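Local coordinates for protein SAM-dependent O-methyltransferase (Leptospira interrogans, PDB 2HNK) that probably transfers the methyl group of S-adenosylmethionine to an oxygen of an acceptor, and binds the product S-adenosyl-L-homocysteine, at residues E14-F17 with R18-R22; I64-I67 with G68-T71; A155-E158 with N159-N162. One frame throughout, in Å; residues are numbered along the deposited sequence.

Contact 1 (E14-F17 with R18-R22); sequences EYIF and RNSVR
The amide of Asn19 lies over one face of the Tyr15 ring, with ND2 standing 3.3 Å above the plane and over the ring centre; ring and amide planes are only 24° apart. One residue earlier in each segment, the guanidinium of Arg18 has the CG methylene of Glu14 over one face. OE1 of Glu14 comes from that same face, toward the NE and NH2 side, and forms a salt bridge with Arg18 NE at 2.8 Å; it also lies 3.0 Å from Arg18 NH2. The carboxylate is steeply turned, so this is no coplanar two-pronged bridge. The bend at chi2 (62°) brings the carboxylate of Glu14 alongside the Arg18 chain, which runs extended from CG to NE. The ring of Phe17 meets Val21 obliquely, CE1 lying 3.4 Å from CG1, and both side chains also rest on Glu47 of helix 46-59.

These contacts surround the C-terminal end of helix 10-18. Arg18 N still makes a regular helical bond to Glu14 O, but Asn19 leaves the helical conformation. Asn19 ND2 donates to Tyr15 O at 2.8 Å in a nearly straight bond (170°) lying in its own amide plane. Ile16 O receives Asn19 N and, from the opposite face of its carbonyl plane, Ser20 OG at 2.7 Å. Val21 N closes on Phe17 O at 3.0 Å.

A water joins Tyr15 OH to Asn19 OD1, and the hydroxyl also bonds Asn205 of the second subunit, so this helix end forms part of the dimer interface. Asparagine suits its position because one amide donates to a carbonyl, accepts from water and covers an aromatic face. The two side-chain donors satisfy carbonyls where the helix stops, while the opposite charges of Glu14 and Arg18 probably compensate each other on its more exposed side.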
ATOM      1  N   GLU C  14      16.504   6.280   9.291  1.00 31.16           N
ATOM      2  CA  GLU C  14      16.471   6.025  10.724  1.00 31.24           C
ATOM      3  C   GLU C  14      15.230   6.651  11.376  1.00 30.18           C
ATOM      4  O   GLU C  14      14.610   6.044  12.250  1.00 29.83           O
ATOM      5  CB  GLU C  14      17.756   6.519  11.391  1.00 31.75           C
ATOM      6  CG  GLU C  14      17.839   6.234  12.895  1.00 35.41           C
ATOM      7  CD  GLU C  14      17.827   4.738  13.262  1.00 40.24           C
ATOM      8  OE1 GLU C  14      17.549   4.427  14.442  1.00 41.93           O
ATOM      9  OE2 GLU C  14      18.101   3.871  12.392  1.00 42.36           O
ATOM     10  N   TYR C  15      14.869   7.853  10.934  1.00 29.20           N
ATOM     11  CA  TYR C  15      13.628   8.486  11.364  1.00 28.80           C
ATOM     12  C   TYR C  15      12.409   7.611  11.006  1.00 28.54           C
ATOM     13  O   TYR C  15      11.557   7.354  11.859  1.00 27.94           O
ATOM     14  CB  TYR C  15      13.482   9.899  10.771  1.00 28.24           C
ATOM     15  CG  TYR C  15      12.167  10.544  11.139  1.00 27.80           C
ATOM     16  CD1 TYR C  15      12.072  11.389  12.249  1.00 26.72           C
ATOM     17  CD2 TYR C  15      11.006  10.281  10.404  1.00 26.25           C
ATOM     18  CE1 TYR C  15      10.874  11.964  12.602  1.00 26.68           C
ATOM     19  CE2 TYR C  15       9.803  10.848  10.750  1.00 26.43           C
ATOM     20  CZ  TYR C  15       9.739  11.693  11.852  1.00 27.26           C
ATOM     21  OH  TYR C  15       8.548  12.270  12.210  1.00 26.86           O
ATOM     22  N   ILE C  16      12.348   7.160   9.750  1.00 28.58           N
ATOM     23  CA  ILE C  16      11.270   6.274   9.275  1.00 28.97           C
ATOM     24  C   ILE C  16      11.142   5.026  10.158  1.00 29.30           C
ATOM     25  O   ILE C  16      10.063   4.729  10.673  1.00 28.74           O
ATOM     26  CB  ILE C  16      11.449   5.870   7.783  1.00 28.80           C
ATOM     27  CG1 ILE C  16      11.300   7.095   6.871  1.00 28.95           C
ATOM     28  CG2 ILE C  16      10.435   4.816   7.393  1.00 28.64           C
ATOM     29  CD1 ILE C  16      11.798   6.895   5.444  1.00 28.68           C
ATOM     30  N   PHE C  17      12.260   4.320  10.334  1.00 29.91           N
ATOM     31  CA  PHE C  17      12.352   3.167  11.223  1.00 30.31           C
ATOM     32  C   PHE C  17      11.790   3.482  12.615  1.00 30.39           C
ATOM     33  O   PHE C  17      10.903   2.789  13.097  1.00 30.55           O
ATOM     34  CB  PHE C  17      13.812   2.699  11.317  1.00 30.36           C
ATOM     35  CG  PHE C  17      14.006   1.461  12.147  1.00 31.09           C
ATOM     36  CD1 PHE C  17      13.709   0.204  11.632  1.00 32.29           C
ATOM     37  CD2 PHE C  17      14.501   1.548  13.441  1.00 33.24           C
ATOM     38  CE1 PHE C  17      13.888  -0.949  12.395  1.00 32.74           C
ATOM     39  CE2 PHE C  17      14.687   0.398  14.220  1.00 33.05           C
ATOM     40  CZ  PHE C  17      14.372  -0.851  13.696  1.00 32.19           C
ATOM     41  N   ARG C  18      12.295   4.540  13.239  1.00 30.66           N
ATOM     42  CA  ARG C  18      11.920   4.894  14.606  1.00 31.39           C
ATOM     43  C   ARG C  18      10.465   5.336  14.755  1.00 31.31           C
ATOM     44  O   ARG C  18       9.937   5.356  15.858  1.00 31.27           O
ATOM     45  CB  ARG C  18      12.851   5.972  15.148  1.00 31.57           C
ATOM     46  CG  ARG C  18      14.222   5.462  15.525  1.00 34.42           C
ATOM     47  CD  ARG C  18      15.042   6.566  16.176  1.00 41.43           C
ATOM     48  NE  ARG C  18      16.462   6.211  16.246  1.00 46.09           N
ATOM     49  CZ  ARG C  18      17.465   7.074  16.094  1.00 48.67           C
ATOM     50  NH1 ARG C  18      17.222   8.361  15.844  1.00 49.77           N
ATOM     51  NH2 ARG C  18      18.719   6.642  16.167  1.00 49.97           N
ATOM     52  N   ASN C  19       9.828   5.673  13.638  1.00 31.58           N
ATOM     53  CA  ASN C  19       8.455   6.158  13.631  1.00 31.83           C
ATOM     54  C   ASN C  19       7.445   5.261  12.932  1.00 31.99           C
ATOM     55  O   ASN C  19       6.313   5.681  12.706  1.00 32.28           O
ATOM     56  CB  ASN C  19       8.405   7.553  13.015  1.00 31.93           C
ATOM     57  CG  ASN C  19       8.927   8.603  13.946  1.00 32.08           C
ATOM     58  OD1 ASN C  19       8.182   9.152  14.754  1.00 32.31           O
ATOM     59  ND2 ASN C  19      10.219   8.881  13.853  1.00 32.07           N
ATOM     60  N   SER C  20       7.834   4.036  12.590  1.00 32.08           N
ATOM     61  CA  SER C  20       6.905   3.126  11.913  1.00 32.45           C
ATOM     62  C   SER C  20       7.114   1.662  12.265  1.00 32.80           C
ATOM     63  O   SER C  20       6.186   0.861  12.171  1.00 33.35           O
ATOM     64  CB  SER C  20       6.965   3.309  10.394  1.00 32.33           C
ATOM     65  OG  SER C  20       8.232   2.922   9.887  1.00 31.94           O
ATOM     66  N   VAL C  21       8.324   1.321  12.668  1.00 33.05           N
ATOM     67  CA  VAL C  21       8.677  -0.065  12.856  1.00 33.34           C
ATOM     68  C   VAL C  21       8.608  -0.493  14.316  1.00 33.48           C
ATOM     69  O   VAL C  21       9.337  -0.001  15.151  1.00 33.37           O
ATOM     70  CB  VAL C  21      10.025  -0.410  12.208  1.00 33.29           C
ATOM     71  CG1 VAL C  21      10.574  -1.684  12.782  1.00 33.89           C
ATOM     72  CG2 VAL C  21       9.870  -0.533  10.715  1.00 33.35           C
ATOM     73  N   ARG C  22       7.690  -1.401  14.606  1.00 33.67           N
ATOM     74  CA  ARG C  22       7.562  -1.959  15.935  1.00 34.47           C
ATOM     75  C   ARG C  22       7.854  -3.459  15.886  1.00 34.15           C
ATOM     76  O   ARG C  22       6.956  -4.269  15.720  1.00 34.29           O
ATOM     77  CB  ARG C  22       6.169  -1.683  16.539  1.00 34.63           C
ATOM     78  CG  ARG C  22       5.353  -0.503  15.959  1.00 35.77           C
ATOM     79  CD  ARG C  22       4.082  -0.160  16.770  1.00 35.64           C
ATOM     80  NE  ARG C  22       3.226   0.888  16.207  1.00 36.82           N
ATOM     81  CZ  ARG C  22       1.894   0.916  16.328  1.00 38.01           C
ATOM     82  NH1 ARG C  22       1.267  -0.053  16.970  1.00 38.49           N
ATOM     83  NH2 ARG C  22       1.184   1.905  15.807  1.00 35.17           N
TER
HETATM   84  O   HOH W   1       8.083  11.945  14.830  1.00 20.54           O
HETATM   85  O   HOH W   2      11.397   1.516  16.148  1.00 36.98           O

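Contact 2 (I64-I67 with G68-T71); sequences IIEI and GTFT. With SAH (S-adenosyl-L-homocysteine), chain O.
Glu66, near the end of strand 63-67, reaches Thr69, three residues on, with its carboxylate. Ile64 and Ile65 precede it within the central sheet, where strands 87-92 and 148-153 flank them, as branched apolar residues suit a buried strand. At Glu66 the chain is extended beyond CG (chi2 173°), and this length brings the carboxylate to the loop. OE1 accepts the hydroxyl of Thr69 at 2.8 Å on its anti lone pair, the two side chains crossing at about a right angle. Threonine suits the place: its short side chain sets OG1 beside the backbone N, facing the acid, while its backbone O takes a water that also donates to OE1. OE2 bonds Ser74, itself a ligand-binding residue, so Glu66 positions a first-shell side chain from behind. Its negative charge would probably polarise the hydroxyls and water around it.

This is the glycine-bearing loop after the first strand of the Rossmann-like methyltransferase fold, where the chain turns along the cofactor. Ile67 is the last strand residue. Gly68 follows at positive phi (103°), where a CB would lie 2.4 Å from Ile67 O. Its carbonyl O accepts the amino N of S-adenosyl-L-homocysteine at 3.0 Å, and it also lies 3.4 Å from Glu66 CG. Asp92, which also binds the ligand, receives the backbone N atoms of Thr69 and Phe70 on OD2. Phe70 CA comes within 3.1 Å of the ribose O3', and a carboxylate oxygen (O) of the ligand lies at the edge of the Phe70 ring, in its plane.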
ATOM      1  N   ILE C  64      -3.319 -16.684   1.488  1.00 23.16           N
ATOM      2  CA  ILE C  64      -2.137 -16.095   0.857  1.00 22.91           C
ATOM      3  C   ILE C  64      -1.218 -17.182   0.287  1.00 22.94           C
ATOM      4  O   ILE C  64      -1.071 -18.245   0.882  1.00 23.12           O
ATOM      5  CB  ILE C  64      -1.340 -15.218   1.872  1.00 22.68           C
ATOM      6  CG1 ILE C  64      -2.214 -14.064   2.390  1.00 22.69           C
ATOM      7  CG2 ILE C  64      -0.032 -14.704   1.247  1.00 22.28           C
ATOM      8  CD1 ILE C  64      -1.554 -13.211   3.448  1.00 22.27           C
ATOM      9  N   ILE C  65      -0.607 -16.913  -0.863  1.00 22.69           N
ATOM     10  CA  ILE C  65       0.499 -17.748  -1.339  1.00 22.63           C
ATOM     11  C   ILE C  65       1.757 -16.911  -1.521  1.00 22.62           C
ATOM     12  O   ILE C  65       1.750 -15.921  -2.246  1.00 22.47           O
ATOM     13  CB  ILE C  65       0.181 -18.508  -2.649  1.00 22.43           C
ATOM     14  CG1 ILE C  65      -1.001 -19.462  -2.454  1.00 22.50           C
ATOM     15  CG2 ILE C  65       1.418 -19.282  -3.146  1.00 22.28           C
ATOM     16  CD1 ILE C  65      -1.454 -20.143  -3.740  1.00 22.54           C
ATOM     17  N   GLU C  66       2.827 -17.326  -0.849  1.00 22.80           N
ATOM     18  CA  GLU C  66       4.135 -16.723  -1.018  1.00 23.24           C
ATOM     19  C   GLU C  66       4.991 -17.606  -1.921  1.00 23.47           C
ATOM     20  O   GLU C  66       5.214 -18.778  -1.618  1.00 23.27           O
ATOM     21  CB  GLU C  66       4.806 -16.510   0.346  1.00 23.05           C
ATOM     22  CG  GLU C  66       6.264 -16.073   0.261  1.00 23.71           C
ATOM     23  CD  GLU C  66       6.831 -15.702   1.608  1.00 25.44           C
ATOM     24  OE1 GLU C  66       7.505 -16.551   2.245  1.00 25.79           O
ATOM     25  OE2 GLU C  66       6.576 -14.567   2.045  1.00 25.69           O
ATOM     26  N   ILE C  67       5.457 -17.029  -3.028  1.00 23.98           N
ATOM     27  CA  ILE C  67       6.343 -17.710  -3.964  1.00 24.09           C
ATOM     28  C   ILE C  67       7.768 -17.229  -3.697  1.00 24.48           C
ATOM     29  O   ILE C  67       8.178 -16.151  -4.168  1.00 24.62           O
ATOM     30  CB  ILE C  67       5.964 -17.432  -5.450  1.00 24.53           C
ATOM     31  CG1 ILE C  67       4.473 -17.708  -5.724  1.00 24.84           C
ATOM     32  CG2 ILE C  67       6.826 -18.268  -6.392  1.00 23.76           C
ATOM     33  CD1 ILE C  67       3.931 -16.940  -6.904  1.00 23.43           C
ATOM     34  N   GLY C  68       8.517 -18.025  -2.941  1.00 24.08           N
ATOM     35  CA  GLY C  68       9.864 -17.651  -2.530  1.00 24.08           C
ATOM     36  C   GLY C  68       9.883 -17.200  -1.088  1.00 24.26           C
ATOM     37  O   GLY C  68       9.497 -16.064  -0.765  1.00 24.29           O
ATOM     38  N   THR C  69      10.362 -18.089  -0.227  1.00 24.32           N
ATOM     39  CA  THR C  69      10.266 -17.921   1.219  1.00 24.75           C
ATOM     40  C   THR C  69      11.591 -17.648   1.921  1.00 25.10           C
ATOM     41  O   THR C  69      11.627 -16.870   2.878  1.00 25.06           O
ATOM     42  CB  THR C  69       9.541 -19.136   1.843  1.00 24.42           C
ATOM     43  OG1 THR C  69       8.183 -19.099   1.408  1.00 24.77           O
ATOM     44  CG2 THR C  69       9.576 -19.113   3.370  1.00 24.32           C
ATOM     45  N   PHE C  70      12.665 -18.300   1.462  1.00 25.76           N
ATOM     46  CA  PHE C  70      14.009 -18.102   2.030  1.00 25.84           C
ATOM     47  C   PHE C  70      13.966 -18.364   3.539  1.00 25.67           C
ATOM     48  O   PHE C  70      13.326 -19.335   3.966  1.00 25.41           O
ATOM     49  CB  PHE C  70      14.532 -16.702   1.663  1.00 26.29           C
ATOM     50  CG  PHE C  70      16.001 -16.479   1.946  1.00 27.61           C
ATOM     51  CD1 PHE C  70      16.942 -17.489   1.735  1.00 28.40           C
ATOM     52  CD2 PHE C  70      16.443 -15.239   2.393  1.00 27.60           C
ATOM     53  CE1 PHE C  70      18.299 -17.269   1.989  1.00 29.03           C
ATOM     54  CE2 PHE C  70      17.795 -15.014   2.649  1.00 29.88           C
ATOM     55  CZ  PHE C  70      18.724 -16.028   2.450  1.00 28.70           C
ATOM     56  N   THR C  71      14.604 -17.512   4.346  1.00 25.26           N
ATOM     57  CA  THR C  71      14.668 -17.735   5.799  1.00 24.88           C
ATOM     58  C   THR C  71      13.407 -17.272   6.552  1.00 24.98           C
ATOM     59  O   THR C  71      13.339 -17.364   7.784  1.00 24.49           O
ATOM     60  CB  THR C  71      15.932 -17.117   6.429  1.00 25.08           C
ATOM     61  OG1 THR C  71      16.034 -15.739   6.048  1.00 24.86           O
ATOM     62  CG2 THR C  71      17.184 -17.868   5.980  1.00 24.17           C
TER
HETATM   63  N   SAH O2003      10.556 -13.758   0.890  1.00 47.74           N
HETATM   64  CA  SAH O2003      11.941 -13.973   1.412  1.00 48.17           C
HETATM   65  CB  SAH O2003      12.965 -13.713   0.307  1.00 48.45           C
HETATM   66  CG  SAH O2003      12.870 -14.682  -0.875  1.00 50.39           C
HETATM   67  SD  SAH O2003      14.512 -14.970  -1.569  1.00 53.68           S
HETATM   68  C   SAH O2003      12.263 -13.156   2.675  1.00 47.79           C
HETATM   69  O   SAH O2003      13.323 -13.320   3.287  1.00 47.39           O
HETATM   70  OXT SAH O2003      11.479 -12.319   3.118  1.00 47.16           O
HETATM   71  C5' SAH O2003      13.939 -16.126  -2.842  1.00 56.41           C
HETATM   72  C4' SAH O2003      13.702 -17.557  -2.369  1.00 57.98           C
HETATM   73  O4' SAH O2003      13.023 -18.259  -3.391  1.00 59.36           O
HETATM   74  C3' SAH O2003      14.989 -18.315  -2.091  1.00 58.98           C
HETATM   75  O3' SAH O2003      14.915 -18.861  -0.795  1.00 59.52           O
HETATM   76  C2' SAH O2003      15.046 -19.441  -3.105  1.00 59.66           C
HETATM   77  O2' SAH O2003      15.465 -20.643  -2.493  1.00 59.98           O
HETATM   78  C1' SAH O2003      13.599 -19.537  -3.581  1.00 59.67           C
HETATM   79  N9  SAH O2003      13.458 -19.994  -4.982  1.00 59.55           N
HETATM   80  C8  SAH O2003      14.337 -19.844  -6.032  1.00 59.55           C
HETATM   81  N7  SAH O2003      13.803 -20.430  -7.133  1.00 59.33           N
HETATM   82  C5  SAH O2003      12.594 -20.948  -6.805  1.00 59.65           C
HETATM   83  C6  SAH O2003      11.626 -21.645  -7.528  1.00 59.47           C
HETATM   84  N6  SAH O2003      11.802 -21.925  -8.813  1.00 59.55           N
HETATM   85  N1  SAH O2003      10.468 -22.061  -6.896  1.00 59.67           N
HETATM   86  C2  SAH O2003      10.260 -21.782  -5.557  1.00 59.56           C
HETATM   87  N3  SAH O2003      11.222 -21.090  -4.845  1.00 59.81           N
HETATM   88  C4  SAH O2003      12.370 -20.683  -5.455  1.00 59.85           C
HETATM   89  O   HOH W   3       9.227 -15.537   3.818  1.00 25.87           O

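Contact 3 (A155-E158 with N159-N162); sequences ADKE and NYPN. With SAH (S-adenosyl-L-homocysteine), chain O.
Asp156 and Asn159 meet through their side chains: Asn159 ND2 donates at 2.9 Å to the syn lone pair of Asp156 OD2, in a bond that is bent (135°) and tilted out of the Asn159 amide plane. The carboxylate and amide planes are 89° apart. OD1 of Asp156 lies 3.0 Å from the adenine N6 of S-adenosyl-L-homocysteine and takes the hydroxyl of Tyr163. An acid with two oxygens suits this place, one facing the helix start and one the adenine amino group. Asn159 OD1 accepts Asn162 ND2.

Residues 157-159 form a short 3-10 turn, with Asn159 N bonded to Asp156 O at 3.2 Å and Tyr160 N to Lys157 O as its i+3 bonds. Lys157 bends at chi2 and runs beside the Tyr160 ring, pointing the same way. Four oxygens surround its NZ: Tyr160 OH at 3.1 Å, Ala155 O at 2.9 Å, Asp154 OD1 in a salt bridge, and Asn181 OD1; three hydrogens must be shared among them. Tyr160 OH also bonds Asp180 O.

The turn leads from strand 148-153 into helix 160-170. Lys157 and Pro161 rest on helix 196-210, and Asn159 and Asn162 touch Leu122 of helix 121-130.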
ATOM      1  N   ALA C 155      10.430 -14.957  -5.871  1.00 26.96           N
ATOM      2  CA  ALA C 155      11.209 -16.153  -6.190  1.00 27.80           C
ATOM      3  C   ALA C 155      12.277 -15.856  -7.244  1.00 28.18           C
ATOM      4  O   ALA C 155      12.841 -14.757  -7.270  1.00 28.37           O
ATOM      5  CB  ALA C 155      10.288 -17.285  -6.634  1.00 28.09           C
ATOM      6  N   ASP C 156      12.569 -16.834  -8.100  1.00 28.59           N
ATOM      7  CA  ASP C 156      13.575 -16.655  -9.146  1.00 28.94           C
ATOM      8  C   ASP C 156      13.065 -15.681 -10.212  1.00 28.74           C
ATOM      9  O   ASP C 156      12.002 -15.878 -10.796  1.00 28.80           O
ATOM     10  CB  ASP C 156      14.011 -18.002  -9.741  1.00 29.21           C
ATOM     11  CG  ASP C 156      12.853 -18.808 -10.287  1.00 30.58           C
ATOM     12  OD1 ASP C 156      11.852 -18.986  -9.558  1.00 30.48           O
ATOM     13  OD2 ASP C 156      12.954 -19.269 -11.449  1.00 32.00           O
ATOM     14  N   LYS C 157      13.837 -14.620 -10.433  1.00 28.78           N
ATOM     15  CA  LYS C 157      13.385 -13.439 -11.170  1.00 28.46           C
ATOM     16  C   LYS C 157      13.161 -13.709 -12.649  1.00 28.78           C
ATOM     17  O   LYS C 157      12.244 -13.143 -13.260  1.00 28.50           O
ATOM     18  CB  LYS C 157      14.379 -12.287 -10.994  1.00 28.29           C
ATOM     19  CG  LYS C 157      14.864 -12.049  -9.560  1.00 27.97           C
ATOM     20  CD  LYS C 157      13.710 -11.761  -8.601  1.00 27.95           C
ATOM     21  CE  LYS C 157      14.172 -11.752  -7.150  1.00 28.19           C
ATOM     22  NZ  LYS C 157      13.050 -12.030  -6.216  1.00 27.99           N
ATOM     23  N   GLU C 158      13.998 -14.572 -13.224  1.00 29.07           N
ATOM     24  CA  GLU C 158      13.911 -14.887 -14.655  1.00 29.72           C
ATOM     25  C   GLU C 158      12.587 -15.562 -14.997  1.00 29.22           C
ATOM     26  O   GLU C 158      12.130 -15.492 -16.145  1.00 29.68           O
ATOM     27  CB  GLU C 158      15.083 -15.763 -15.089  1.00 30.21           C
ATOM     28  CG  GLU C 158      15.028 -17.162 -14.528  1.00 33.12           C
ATOM     29  CD  GLU C 158      16.300 -17.930 -14.760  1.00 38.06           C
ATOM     30  OE1 GLU C 158      17.363 -17.289 -14.961  1.00 40.39           O
ATOM     31  OE2 GLU C 158      16.236 -19.180 -14.725  1.00 40.08           O
ATOM     32  N   ASN C 159      11.970 -16.187 -13.991  1.00 28.22           N
ATOM     33  CA  ASN C 159      10.674 -16.837 -14.148  1.00 27.64           C
ATOM     34  C   ASN C 159       9.436 -16.009 -13.803  1.00 27.28           C
ATOM     35  O   ASN C 159       8.323 -16.536 -13.857  1.00 27.50           O
ATOM     36  CB  ASN C 159      10.646 -18.169 -13.396  1.00 27.66           C
ATOM     37  CG  ASN C 159      11.013 -19.350 -14.293  1.00 27.72           C
ATOM     38  OD1 ASN C 159      10.782 -19.316 -15.502  1.00 28.50           O
ATOM     39  ND2 ASN C 159      11.579 -20.393 -13.704  1.00 27.88           N
ATOM     40  N   TYR C 160       9.620 -14.727 -13.463  1.00 26.39           N
ATOM     41  CA  TYR C 160       8.501 -13.837 -13.117  1.00 25.53           C
ATOM     42  C   TYR C 160       7.402 -13.803 -14.192  1.00 25.81           C
ATOM     43  O   TYR C 160       6.220 -13.942 -13.853  1.00 26.06           O
ATOM     44  CB  TYR C 160       8.988 -12.411 -12.824  1.00 24.62           C
ATOM     45  CG  TYR C 160       9.341 -12.078 -11.383  1.00 23.71           C
ATOM     46  CD1 TYR C 160       9.886 -13.032 -10.521  1.00 22.50           C
ATOM     47  CD2 TYR C 160       9.161 -10.772 -10.893  1.00 23.53           C
ATOM     48  CE1 TYR C 160      10.215 -12.707  -9.193  1.00 22.40           C
ATOM     49  CE2 TYR C 160       9.497 -10.433  -9.574  1.00 22.10           C
ATOM     50  CZ  TYR C 160      10.025 -11.401  -8.733  1.00 22.38           C
ATOM     51  OH  TYR C 160      10.357 -11.066  -7.445  1.00 21.99           O
ATOM     52  N   PRO C 161       7.772 -13.613 -15.487  1.00 25.91           N
ATOM     53  CA  PRO C 161       6.716 -13.658 -16.514  1.00 26.05           C
ATOM     54  C   PRO C 161       5.991 -15.007 -16.633  1.00 26.14           C
ATOM     55  O   PRO C 161       4.882 -15.048 -17.148  1.00 26.54           O
ATOM     56  CB  PRO C 161       7.454 -13.305 -17.818  1.00 25.94           C
ATOM     57  CG  PRO C 161       8.888 -13.541 -17.545  1.00 25.93           C
ATOM     58  CD  PRO C 161       9.098 -13.335 -16.077  1.00 25.77           C
ATOM     59  N   ASN C 162       6.586 -16.091 -16.145  1.00 26.31           N
ATOM     60  CA  ASN C 162       5.901 -17.384 -16.138  1.00 26.48           C
ATOM     61  C   ASN C 162       5.005 -17.609 -14.923  1.00 26.73           C
ATOM     62  O   ASN C 162       4.000 -18.326 -15.010  1.00 26.77           O
ATOM     63  CB  ASN C 162       6.909 -18.526 -16.287  1.00 26.76           C
ATOM     64  CG  ASN C 162       7.732 -18.405 -17.556  1.00 27.39           C
ATOM     65  OD1 ASN C 162       7.196 -18.134 -18.628  1.00 27.91           O
ATOM     66  ND2 ASN C 162       9.040 -18.575 -17.434  1.00 27.78           N
TER
HETATM   67  N   SAH O2003      10.556 -13.758   0.890  1.00 47.74           N
HETATM   68  CA  SAH O2003      11.941 -13.973   1.412  1.00 48.17           C
HETATM   69  CB  SAH O2003      12.965 -13.713   0.307  1.00 48.45           C
HETATM   70  CG  SAH O2003      12.870 -14.682  -0.875  1.00 50.39           C
HETATM   71  SD  SAH O2003      14.512 -14.970  -1.569  1.00 53.68           S
HETATM   72  C   SAH O2003      12.263 -13.156   2.675  1.00 47.79           C
HETATM   73  O   SAH O2003      13.323 -13.320   3.287  1.00 47.39           O
HETATM   74  OXT SAH O2003      11.479 -12.319   3.118  1.00 47.16           O
HETATM   75  C5' SAH O2003      13.939 -16.126  -2.842  1.00 56.41           C
HETATM   76  C4' SAH O2003      13.702 -17.557  -2.369  1.00 57.98           C
HETATM   77  O4' SAH O2003      13.023 -18.259  -3.391  1.00 59.36           O
HETATM   78  C3' SAH O2003      14.989 -18.315  -2.091  1.00 58.98           C
HETATM   79  O3' SAH O2003      14.915 -18.861  -0.795  1.00 59.52           O
HETATM   80  C2' SAH O2003      15.046 -19.441  -3.105  1.00 59.66           C
HETATM   81  O2' SAH O2003      15.465 -20.643  -2.493  1.00 59.98           O
HETATM   82  C1' SAH O2003      13.599 -19.537  -3.581  1.00 59.67           C
HETATM   83  N9  SAH O2003      13.458 -19.994  -4.982  1.00 59.55           N
HETATM   84  C8  SAH O2003      14.337 -19.844  -6.032  1.00 59.55           C
HETATM   85  N7  SAH O2003      13.803 -20.430  -7.133  1.00 59.33           N
HETATM   86  C5  SAH O2003      12.594 -20.948  -6.805  1.00 59.65           C
HETATM   87  C6  SAH O2003      11.626 -21.645  -7.528  1.00 59.47           C
HETATM   88  N6  SAH O2003      11.802 -21.925  -8.813  1.00 59.55           N
HETATM   89  N1  SAH O2003      10.468 -22.061  -6.896  1.00 59.67           N
HETATM   90  C2  SAH O2003      10.260 -21.782  -5.557  1.00 59.56           C
HETATM   91  N3  SAH O2003      11.222 -21.090  -4.845  1.00 59.81           N
HETATM   92  C4  SAH O2003      12.370 -20.683  -5.455  1.00 59.85           C

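Contacts 2 and 3 follow two neighbouring parallel strands, 63-67 and 148-153, and share one ligand: contact 2 meets the amino acid and ribose portions of S-adenosyl-L-homocysteine, contact 3 its adenine. Their centres are about 13 Å apart, yet they touch directly, Ile67 O lying 3.4 Å from Ala155 CB. Contact 1 stands apart, its centre about 25 Å from that of contact 2 and about 32 Å from that of contact 3; their nearest atoms are about 16 and 21 Å away. It lies across the chain's centre from contact 3 and faces the second subunit, whereas contacts 2 and 3 contribute to the ligand pocket.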